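Local structure of Agap007691-pb (Anopheles gambiae, 5C98) at residues 171-176 with 321-326; 244-249 with 350-355; 51-56 with 305-310. The protein is of unknown function but belongs to the serpin family, whose members typically inhibit serine proteases, and so may itself act as a protease inhibitor. All blocks are in the same frame, centred on the assembly; numbering follows the deposited sequence.

Contact 1: residues 171-176 with 321-326; sequences LFSGVS and FIQHCY
Leu171 and Phe321 run alongside each other in the same direction on one face of a parallel pair of strands. Each holds CG anti to the backbone N (chi1 -179° and -176°), and Leu171 CD2 rests over the centre of the Phe321 ring, 3.5 Å from the centroid, as a CH-pi contact. Ser173 comes to the ring's edge, its CB 3.7 Å from Phe321 CE1; a small residue fits beside the ring and leaves its hydroxyl able to meet both Gln323 and His45. That glutamine runs extended beyond CG, and its NE2 donates to Ser173 OG at 2.9 Å in an almost perfectly straight bond, with the oxygen in the amide plane. Ser42 N bonds Gln323 OE1, so the amide is fixed at both ends. On the other face Phe172 CD1 meets Ile322 CB at 4.0 Å, and His324 turns its ring away so that ND1 bonds Phe154 O. Five backbone hydrogen bonds join the strands, consistent with the direct pairing of strands 3 and 5 of sheet A in native serpins. Strand 95-104 flanks 171-176, strand 270-287 flanks 321-326, and helix 43-51 packs over the Leu171 and Phe321 face.

Contact 2: residues 244-249 with 350-355; sequences PYDGTE and ANRPFM
Arg352 reaches across to Pro244 and Asp246 at a type II beta turn, Tyr245 to Thr248, which follows the end of strand 237-244 in the serpin fold. Its CG sits between the backbone N and the carbonyl carbon (chi1 45°), and from there the chain is extended to NE, which brings NE to the turn. Arginine suits the place because it can donate several bonds at once. Arg352 NH2 gives Pro244 O a hydrogen bond of 2.7 Å, and Arg352 NE adds a weak one to the same Pro244 O at 3.0 Å. Asp246 instead approaches over a face: the two side chains cross at about a right angle, yet the carboxylate and guanidinium planes are stacked, only 23° apart. Asp246 OD1 lies over the centre of the group, 4.0 Å from Arg352 NE, a long salt bridge; the oxygen sits well off the plane, so the attraction is electrostatic. Arg352 NH1 makes a weak bond back to Asn351 OD1. Elsewhere in the contact, the ring of Pro244, with no N-H to give, sets its CD 3.3 Å from Pro353 O. At the guanidinium's edge, a water accepts weakly from Arg352 NE at 3.2 Å and donates to Thr248 O at 2.8 Å.

Contact 3: residues 51-56 with 305-310; sequences SMFYPL and DDLHVF
Leu56 and His308 form the tight part of this contact between two loops. His308 N donates to Leu56 O at 2.8 Å with an angle of 166° at the hydrogen, the single hydrogen bond between the segments, and so satisfies the carbonyl of a buried residue. The same oxygen lies 3.5 Å from Leu307 CA as a CA-H...O contact. In return the Leu56 side chain, its CG anti to the carbonyl carbon (chi1 -53°), folds against the backbone of His308: Leu56 CD1 comes to 3.4 Å and Leu56 CB to 3.6 Å from His308 O. Leucine suits this buried spot because its branched hydrocarbon end can pack on Phe113 and Leu116 while its carbonyl takes the bond from His308 N. Nearby, Phe53 and Leu307 cross at about a right angle and meet through one methyl, Leu307 CD1 standing 3.8 Å from Phe53 CD1.

The other side is looser and polar. His308 has CG anti to its backbone N (chi1 -176°), and the imidazole is directed off Leu56 at a partly exposed position, where a polar ring is at home. Asp306, likewise partly exposed, contributes little across the contact; its OD2 bonds Val61 N. Helix 111-119 supplies Phe113 and Leu116 to Leu56 and Phe117 to Phe53, while Leu169 of strand 169-177 touches both Phe53 and Leu307.

In the fold
Contact 1 belongs to the core: it lies near the centre of the chain, nearly all its residues are buried, and regular strand pairing is joined by hydrocarbon packing and a side-chain amide hydrogen bond. Contact 3, also largely buried though farther out, relies on leucine and phenylalanine with one backbone bond. It adjoins contact 1 directly, Leu171 CD2 lying 3.9 Å from Phe53 CE2, so strand 169-177 serves both. Contact 2 stands apart, its centre about 43 Å from that of contact 3 and on the opposite side of the chain's centre; partly open to solvent, it depends on charge, a carbonyl acceptor and water. Along the chain the segments of all three alternate.

Contact 1: residues 171-176 with 321-326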
loop_
_atom_site.group_PDB
_atom_site.type_symbol
_atom_site.label_atom_id
_atom_site.label_comp_id
_atom_site.label_asym_id
_atom_site.label_seq_id
_atom_site.Cartn_x
_atom_site.Cartn_y
_atom_site.Cartn_z
ATOM N N LEU A 171 -9.810 9.067 8.398
ATOM C CA LEU A 171 -9.315 8.969 7.035
ATOM C C LEU A 171 -9.128 7.506 6.669
ATOM O O LEU A 171 -8.751 6.693 7.517
ATOM C CB LEU A 171 -7.955 9.689 6.908
ATOM C CG LEU A 171 -7.284 9.710 5.531
ATOM C CD1 LEU A 171 -8.150 10.423 4.488
ATOM C CD2 LEU A 171 -5.929 10.382 5.685
ATOM N N PHE A 172 -9.377 7.164 5.405
ATOM C CA PHE A 172 -9.252 5.814 4.881
ATOM C C PHE A 172 -8.556 5.841 3.532
ATOM O O PHE A 172 -8.764 6.763 2.746
ATOM C CB PHE A 172 -10.634 5.153 4.789
ATOM C CG PHE A 172 -11.350 5.201 6.092
ATOM C CD1 PHE A 172 -11.190 4.179 7.020
ATOM C CD2 PHE A 172 -12.122 6.286 6.441
ATOM C CE1 PHE A 172 -11.816 4.264 8.250
ATOM C CE2 PHE A 172 -12.718 6.369 7.667
ATOM C CZ PHE A 172 -12.577 5.358 8.565
ATOM N N SER A 173 -7.704 4.838 3.290
ATOM C CA SER A 173 -7.002 4.668 2.024
ATOM C C SER A 173 -7.198 3.240 1.564
ATOM O O SER A 173 -6.923 2.306 2.321
ATOM C CB SER A 173 -5.509 4.898 2.241
ATOM O OG SER A 173 -4.767 4.307 1.176
ATOM N N GLY A 174 -7.647 3.063 0.335
ATOM C CA GLY A 174 -7.665 1.758 -0.300
ATOM C C GLY A 174 -6.761 1.751 -1.513
ATOM O O GLY A 174 -6.944 2.603 -2.388
ATOM N N VAL A 175 -5.829 0.797 -1.626
ATOM C CA VAL A 175 -4.977 0.661 -2.809
ATOM C C VAL A 175 -5.054 -0.785 -3.293
ATOM O O VAL A 175 -4.586 -1.699 -2.603
ATOM C CB VAL A 175 -3.530 1.070 -2.567
ATOM C CG1 VAL A 175 -2.692 0.861 -3.826
ATOM C CG2 VAL A 175 -3.510 2.543 -2.120
ATOM N N SER A 176 -5.620 -0.977 -4.470
ATOM C CA SER A 176 -5.844 -2.292 -5.048
ATOM C C SER A 176 -5.159 -2.371 -6.388
ATOM O O SER A 176 -5.435 -1.572 -7.281
ATOM C CB SER A 176 -7.332 -2.582 -5.218
ATOM O OG SER A 176 -7.941 -2.543 -3.949
ATOM N N PHE A 321 -6.633 6.632 10.974
ATOM C CA PHE A 321 -6.271 6.493 9.558
ATOM C C PHE A 321 -6.030 5.012 9.336
ATOM O O PHE A 321 -5.067 4.466 9.878
ATOM C CB PHE A 321 -5.025 7.324 9.235
ATOM C CG PHE A 321 -4.630 7.331 7.770
ATOM C CD1 PHE A 321 -5.451 6.772 6.797
ATOM C CD2 PHE A 321 -3.431 7.897 7.372
ATOM C CE1 PHE A 321 -5.079 6.784 5.434
ATOM C CE2 PHE A 321 -3.065 7.891 6.026
ATOM C CZ PHE A 321 -3.887 7.342 5.077
ATOM N N ILE A 322 -6.911 4.362 8.580
ATOM C CA ILE A 322 -6.822 2.949 8.244
ATOM C C ILE A 322 -6.596 2.809 6.748
ATOM O O ILE A 322 -7.237 3.500 5.950
ATOM C CB ILE A 322 -8.106 2.198 8.659
ATOM C CG1 ILE A 322 -8.312 2.268 10.180
ATOM C CG2 ILE A 322 -8.062 0.759 8.189
ATOM C CD1 ILE A 322 -7.221 1.647 11.007
ATOM N N GLN A 323 -5.723 1.882 6.382
ATOM C CA GLN A 323 -5.479 1.515 4.994
ATOM C C GLN A 323 -5.828 0.053 4.770
ATOM O O GLN A 323 -5.651 -0.789 5.650
ATOM C CB GLN A 323 -4.027 1.744 4.591
ATOM C CG GLN A 323 -3.718 1.459 3.147
ATOM C CD GLN A 323 -2.339 1.939 2.737
ATOM O OE1 GLN A 323 -1.316 1.360 3.109
ATOM N NE2 GLN A 323 -2.302 3.012 1.965
ATOM N N HIS A 324 -6.327 -0.263 3.574
ATOM C CA HIS A 324 -6.601 -1.637 3.176
ATOM C C HIS A 324 -6.119 -1.811 1.753
ATOM O O HIS A 324 -6.465 -1.016 0.871
ATOM C CB HIS A 324 -8.103 -1.933 3.281
ATOM C CG HIS A 324 -8.434 -3.350 3.621
ATOM N ND1 HIS A 324 -9.431 -3.681 4.518
ATOM C CD2 HIS A 324 -7.943 -4.524 3.162
ATOM C CE1 HIS A 324 -9.530 -4.993 4.600
ATOM N NE2 HIS A 324 -8.636 -5.535 3.790
ATOM N N CYS A 325 -5.257 -2.799 1.546
ATOM C CA CYS A 325 -4.628 -3.011 0.260
ATOM C C CYS A 325 -4.942 -4.397 -0.259
ATOM O O CYS A 325 -5.152 -5.335 0.513
ATOM C CB CYS A 325 -3.124 -2.877 0.363
ATOM S SG CYS A 325 -2.568 -1.154 0.628
ATOM N N TYR A 326 -4.929 -4.523 -1.577
ATOM C CA TYR A 326 -5.217 -5.771 -2.258
ATOM C C TYR A 326 -4.260 -5.969 -3.424
ATOM O O TYR A 326 -3.946 -5.018 -4.148
ATOM C CB TYR A 326 -6.637 -5.734 -2.815
ATOM C CG TYR A 326 -7.018 -6.923 -3.700
ATOM C CD1 TYR A 326 -7.402 -8.129 -3.147
ATOM C CD2 TYR A 326 -6.968 -6.821 -5.082
ATOM C CE1 TYR A 326 -7.743 -9.244 -3.966
ATOM C CE2 TYR A 326 -7.298 -7.913 -5.907
ATOM C CZ TYR A 326 -7.705 -9.100 -5.343
ATOM O OH TYR A 326 -8.056 -10.188 -6.150
#

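Contact 2: residues 244-249 with 350-355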
loop_
_atom_site.group_PDB
_atom_site.type_symbol
_atom_site.label_atom_id
_atom_site.label_comp_id
_atom_site.label_asym_id
_atom_site.label_seq_id
_atom_site.Cartn_x
_atom_site.Cartn_y
_atom_site.Cartn_z
ATOM N N PRO A 244 14.640 -14.633 -0.729
ATOM C CA PRO A 244 15.902 -14.830 -0.011
ATOM C C PRO A 244 16.602 -16.107 -0.431
ATOM O O PRO A 244 15.962 -17.127 -0.695
ATOM C CB PRO A 244 15.472 -14.893 1.458
ATOM C CG PRO A 244 14.177 -14.128 1.509
ATOM C CD PRO A 244 13.500 -14.425 0.190
ATOM N N TYR A 245 17.927 -16.062 -0.474
ATOM C CA TYR A 245 18.678 -17.284 -0.679
ATOM C C TYR A 245 18.370 -18.261 0.453
ATOM O O TYR A 245 17.984 -17.866 1.555
ATOM C CB TYR A 245 20.179 -16.988 -0.611
ATOM C CG TYR A 245 20.745 -16.149 -1.746
ATOM C CD1 TYR A 245 20.069 -15.998 -2.937
ATOM C CD2 TYR A 245 21.998 -15.584 -1.635
ATOM C CE1 TYR A 245 20.606 -15.252 -3.976
ATOM C CE2 TYR A 245 22.543 -14.852 -2.651
ATOM C CZ TYR A 245 21.851 -14.699 -3.826
ATOM O OH TYR A 245 22.394 -13.955 -4.866
ATOM N N ASP A 246 18.577 -19.549 0.191
ATOM C CA ASP A 246 18.538 -20.531 1.268
ATOM C C ASP A 246 19.477 -20.115 2.392
ATOM O O ASP A 246 20.535 -19.526 2.156
ATOM C CB ASP A 246 18.965 -21.894 0.747
ATOM C CG ASP A 246 17.906 -22.517 -0.129
ATOM O OD1 ASP A 246 16.823 -22.838 0.403
ATOM O OD2 ASP A 246 18.136 -22.652 -1.340
ATOM N N GLY A 247 19.074 -20.422 3.623
ATOM C CA GLY A 247 19.828 -20.052 4.800
ATOM C C GLY A 247 19.700 -18.604 5.210
ATOM O O GLY A 247 20.437 -18.158 6.098
ATOM N N THR A 248 18.812 -17.844 4.571
ATOM C CA THR A 248 18.603 -16.441 4.889
ATOM C C THR A 248 17.127 -16.224 5.159
ATOM O O THR A 248 16.276 -16.679 4.393
ATOM C CB THR A 248 19.029 -15.554 3.718
ATOM O OG1 THR A 248 20.381 -15.862 3.363
ATOM C CG2 THR A 248 18.920 -14.087 4.066
ATOM N N GLU A 249 16.839 -15.520 6.245
ATOM C CA GLU A 249 15.478 -15.203 6.642
ATOM C C GLU A 249 14.960 -14.001 5.851
ATOM O O GLU A 249 15.709 -13.075 5.549
ATOM C CB GLU A 249 15.476 -14.810 8.124
ATOM C CG GLU A 249 15.833 -15.901 9.116
ATOM C CD GLU A 249 14.732 -16.902 9.267
ATOM O OE1 GLU A 249 13.549 -16.486 9.258
ATOM O OE2 GLU A 249 15.045 -18.100 9.381
ATOM N N ALA A 350 9.761 -19.714 -6.051
ATOM C CA ALA A 350 9.396 -18.967 -4.852
ATOM C C ALA A 350 8.534 -19.872 -3.979
ATOM O O ALA A 350 7.304 -19.821 -3.997
ATOM C CB ALA A 350 8.691 -17.670 -5.225
ATOM N N ASN A 351 9.210 -20.725 -3.205
ATOM C CA ASN A 351 8.592 -21.732 -2.347
ATOM C C ASN A 351 8.896 -21.476 -0.890
ATOM O O ASN A 351 8.805 -22.386 -0.064
ATOM C CB ASN A 351 9.055 -23.128 -2.752
ATOM C CG ASN A 351 10.559 -23.241 -2.821
ATOM O OD1 ASN A 351 11.292 -22.458 -2.202
ATOM N ND2 ASN A 351 11.038 -24.203 -3.609
ATOM N N ARG A 352 9.280 -20.251 -0.576
ATOM C CA ARG A 352 9.540 -19.794 0.775
ATOM C C ARG A 352 9.198 -18.322 0.821
ATOM O O ARG A 352 9.008 -17.698 -0.233
ATOM C CB ARG A 352 10.998 -20.022 1.187
ATOM C CG ARG A 352 11.997 -19.653 0.205
ATOM C CD ARG A 352 13.354 -20.288 0.598
ATOM N NE ARG A 352 14.426 -19.701 -0.185
ATOM C CZ ARG A 352 14.707 -20.048 -1.436
ATOM N NH1 ARG A 352 14.028 -21.032 -2.035
ATOM N NH2 ARG A 352 15.675 -19.461 -2.088
ATOM N N PRO A 353 9.046 -17.749 2.007
ATOM C CA PRO A 353 8.541 -16.378 2.123
ATOM C C PRO A 353 9.325 -15.391 1.294
ATOM O O PRO A 353 10.562 -15.434 1.232
ATOM C CB PRO A 353 8.674 -16.078 3.616
ATOM C CG PRO A 353 8.470 -17.450 4.241
ATOM C CD PRO A 353 9.179 -18.398 3.326
ATOM N N PHE A 354 8.598 -14.464 0.678
ATOM C CA PHE A 354 9.210 -13.492 -0.203
ATOM C C PHE A 354 8.580 -12.126 0.019
ATOM O O PHE A 354 7.478 -12.003 0.573
ATOM C CB PHE A 354 9.098 -13.924 -1.679
ATOM C CG PHE A 354 7.681 -14.140 -2.174
ATOM C CD1 PHE A 354 6.913 -13.107 -2.648
ATOM C CD2 PHE A 354 7.143 -15.412 -2.183
ATOM C CE1 PHE A 354 5.603 -13.359 -3.116
ATOM C CE2 PHE A 354 5.853 -15.676 -2.640
ATOM C CZ PHE A 354 5.090 -14.649 -3.122
ATOM N N MET A 355 9.303 -11.105 -0.409
ATOM C CA MET A 355 8.844 -9.726 -0.417
ATOM C C MET A 355 8.512 -9.333 -1.855
ATOM O O MET A 355 9.134 -9.815 -2.812
ATOM C CB MET A 355 9.951 -8.802 0.134
ATOM C CG MET A 355 9.674 -7.309 0.058
ATOM S SD MET A 355 11.090 -6.466 0.842
ATOM C CE MET A 355 10.556 -4.768 0.652
HETATM O O HOH W 1 14.784 -18.309 2.674
#

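Contact 3: residues 51-56 with 305-310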
loop_
_atom_site.group_PDB
_atom_site.type_symbol
_atom_site.label_atom_id
_atom_site.label_comp_id
_atom_site.label_asym_id
_atom_site.label_seq_id
_atom_site.Cartn_x
_atom_site.Cartn_y
_atom_site.Cartn_z
ATOM N N SER A 51 -1.682 14.153 2.939
ATOM C CA SER A 51 -1.274 15.459 2.437
ATOM C C SER A 51 -2.457 16.385 2.205
ATOM O O SER A 51 -2.284 17.611 2.169
ATOM C CB SER A 51 -0.537 15.295 1.102
ATOM O OG SER A 51 0.805 14.920 1.287
ATOM N N MET A 52 -3.655 15.830 1.981
ATOM C CA MET A 52 -4.839 16.675 1.795
ATOM C C MET A 52 -5.067 17.562 3.005
ATOM O O MET A 52 -5.644 18.641 2.880
ATOM C CB MET A 52 -6.083 15.815 1.540
ATOM C CG MET A 52 -5.988 14.912 0.335
ATOM S SD MET A 52 -7.573 14.191 -0.130
ATOM C CE MET A 52 -7.860 13.116 1.281
ATOM N N PHE A 53 -4.636 17.122 4.186
ATOM C CA PHE A 53 -4.823 17.931 5.383
ATOM C C PHE A 53 -3.713 18.952 5.598
ATOM O O PHE A 53 -3.845 19.810 6.471
ATOM C CB PHE A 53 -4.930 16.993 6.586
ATOM C CG PHE A 53 -6.130 16.118 6.527
ATOM C CD1 PHE A 53 -7.326 16.556 7.047
ATOM C CD2 PHE A 53 -6.093 14.891 5.870
ATOM C CE1 PHE A 53 -8.461 15.766 6.976
ATOM C CE2 PHE A 53 -7.240 14.101 5.781
ATOM C CZ PHE A 53 -8.415 14.546 6.338
ATOM N N TYR A 54 -2.620 18.887 4.837
ATOM C CA TYR A 54 -1.516 19.818 5.045
ATOM C C TYR A 54 -1.923 21.273 4.972
ATOM O O TYR A 54 -1.473 22.049 5.826
ATOM C CB TYR A 54 -0.439 19.500 4.008
ATOM C CG TYR A 54 0.801 20.360 3.989
ATOM C CD1 TYR A 54 1.685 20.351 5.064
ATOM C CD2 TYR A 54 1.146 21.076 2.861
ATOM C CE1 TYR A 54 2.837 21.070 5.030
ATOM C CE2 TYR A 54 2.295 21.812 2.814
ATOM C CZ TYR A 54 3.147 21.799 3.899
ATOM O OH TYR A 54 4.321 22.517 3.867
ATOM N N PRO A 55 -2.761 21.705 4.029
ATOM C CA PRO A 55 -3.155 23.123 4.010
ATOM C C PRO A 55 -3.974 23.548 5.219
ATOM O O PRO A 55 -4.086 24.755 5.467
ATOM C CB PRO A 55 -3.969 23.247 2.711
ATOM C CG PRO A 55 -3.658 22.023 1.930
ATOM C CD PRO A 55 -3.340 20.964 2.897
ATOM N N LEU A 56 -4.552 22.606 5.955
ATOM C CA LEU A 56 -5.402 22.883 7.106
ATOM C C LEU A 56 -4.650 22.792 8.412
ATOM O O LEU A 56 -5.228 23.006 9.474
ATOM C CB LEU A 56 -6.553 21.866 7.135
ATOM C CG LEU A 56 -7.321 21.786 5.812
ATOM C CD1 LEU A 56 -8.623 21.059 5.987
ATOM C CD2 LEU A 56 -7.580 23.165 5.233
ATOM N N ASP A 305 -3.917 18.638 18.498
ATOM C CA ASP A 305 -5.118 19.160 17.844
ATOM C C ASP A 305 -4.704 20.325 16.963
ATOM O O ASP A 305 -4.588 21.464 17.413
ATOM C CB ASP A 305 -6.163 19.558 18.875
ATOM C CG ASP A 305 -6.676 18.360 19.651
ATOM O OD1 ASP A 305 -7.249 17.455 19.018
ATOM O OD2 ASP A 305 -6.493 18.314 20.887
ATOM N N ASP A 306 -4.471 20.029 15.677
ATOM C CA ASP A 306 -3.812 20.973 14.799
ATOM C C ASP A 306 -4.482 21.176 13.446
ATOM O O ASP A 306 -4.026 22.040 12.696
ATOM C CB ASP A 306 -2.342 20.557 14.584
ATOM C CG ASP A 306 -1.386 21.750 14.467
ATOM O OD1 ASP A 306 -1.590 22.794 15.135
ATOM O OD2 ASP A 306 -0.402 21.636 13.695
ATOM N N LEU A 307 -5.566 20.476 13.127
ATOM C CA LEU A 307 -6.212 20.600 11.815
ATOM C C LEU A 307 -7.461 21.461 11.880
ATOM O O LEU A 307 -8.350 21.234 12.714
ATOM C CB LEU A 307 -6.609 19.235 11.263
ATOM C CG LEU A 307 -5.480 18.211 11.206
ATOM C CD1 LEU A 307 -5.929 16.878 10.613
ATOM C CD2 LEU A 307 -4.302 18.768 10.426
ATOM N N HIS A 308 -7.540 22.423 10.974
ATOM C CA HIS A 308 -8.693 23.319 10.889
ATOM C C HIS A 308 -9.695 22.727 9.914
ATOM O O HIS A 308 -9.608 22.919 8.707
ATOM C CB HIS A 308 -8.268 24.709 10.452
ATOM C CG HIS A 308 -9.386 25.694 10.430
ATOM N ND1 HIS A 308 -9.372 26.810 9.628
ATOM C CD2 HIS A 308 -10.556 25.733 11.110
ATOM C CE1 HIS A 308 -10.487 27.491 9.807
ATOM N NE2 HIS A 308 -11.222 26.859 10.702
ATOM N N VAL A 309 -10.653 21.976 10.456
ATOM C CA VAL A 309 -11.671 21.302 9.668
ATOM C C VAL A 309 -13.043 21.922 9.873
ATOM O O VAL A 309 -13.815 22.050 8.920
ATOM C CB VAL A 309 -11.702 19.817 10.044
ATOM C CG1 VAL A 309 -12.885 19.094 9.390
ATOM C CG2 VAL A 309 -10.376 19.184 9.691
ATOM N N PHE A 310 -13.362 22.293 11.107
ATOM C CA PHE A 310 -14.710 22.699 11.481
ATOM C C PHE A 310 -14.849 24.209 11.661
ATOM O O PHE A 310 -13.889 24.942 11.909
ATOM C CB PHE A 310 -15.097 21.967 12.759
ATOM C CG PHE A 310 -15.094 20.476 12.599
ATOM C CD1 PHE A 310 -16.083 19.864 11.858
ATOM C CD2 PHE A 310 -14.077 19.691 13.115
ATOM C CE1 PHE A 310 -16.087 18.512 11.653
ATOM C CE2 PHE A 310 -14.084 18.333 12.920
ATOM C CZ PHE A 310 -15.088 17.743 12.187
#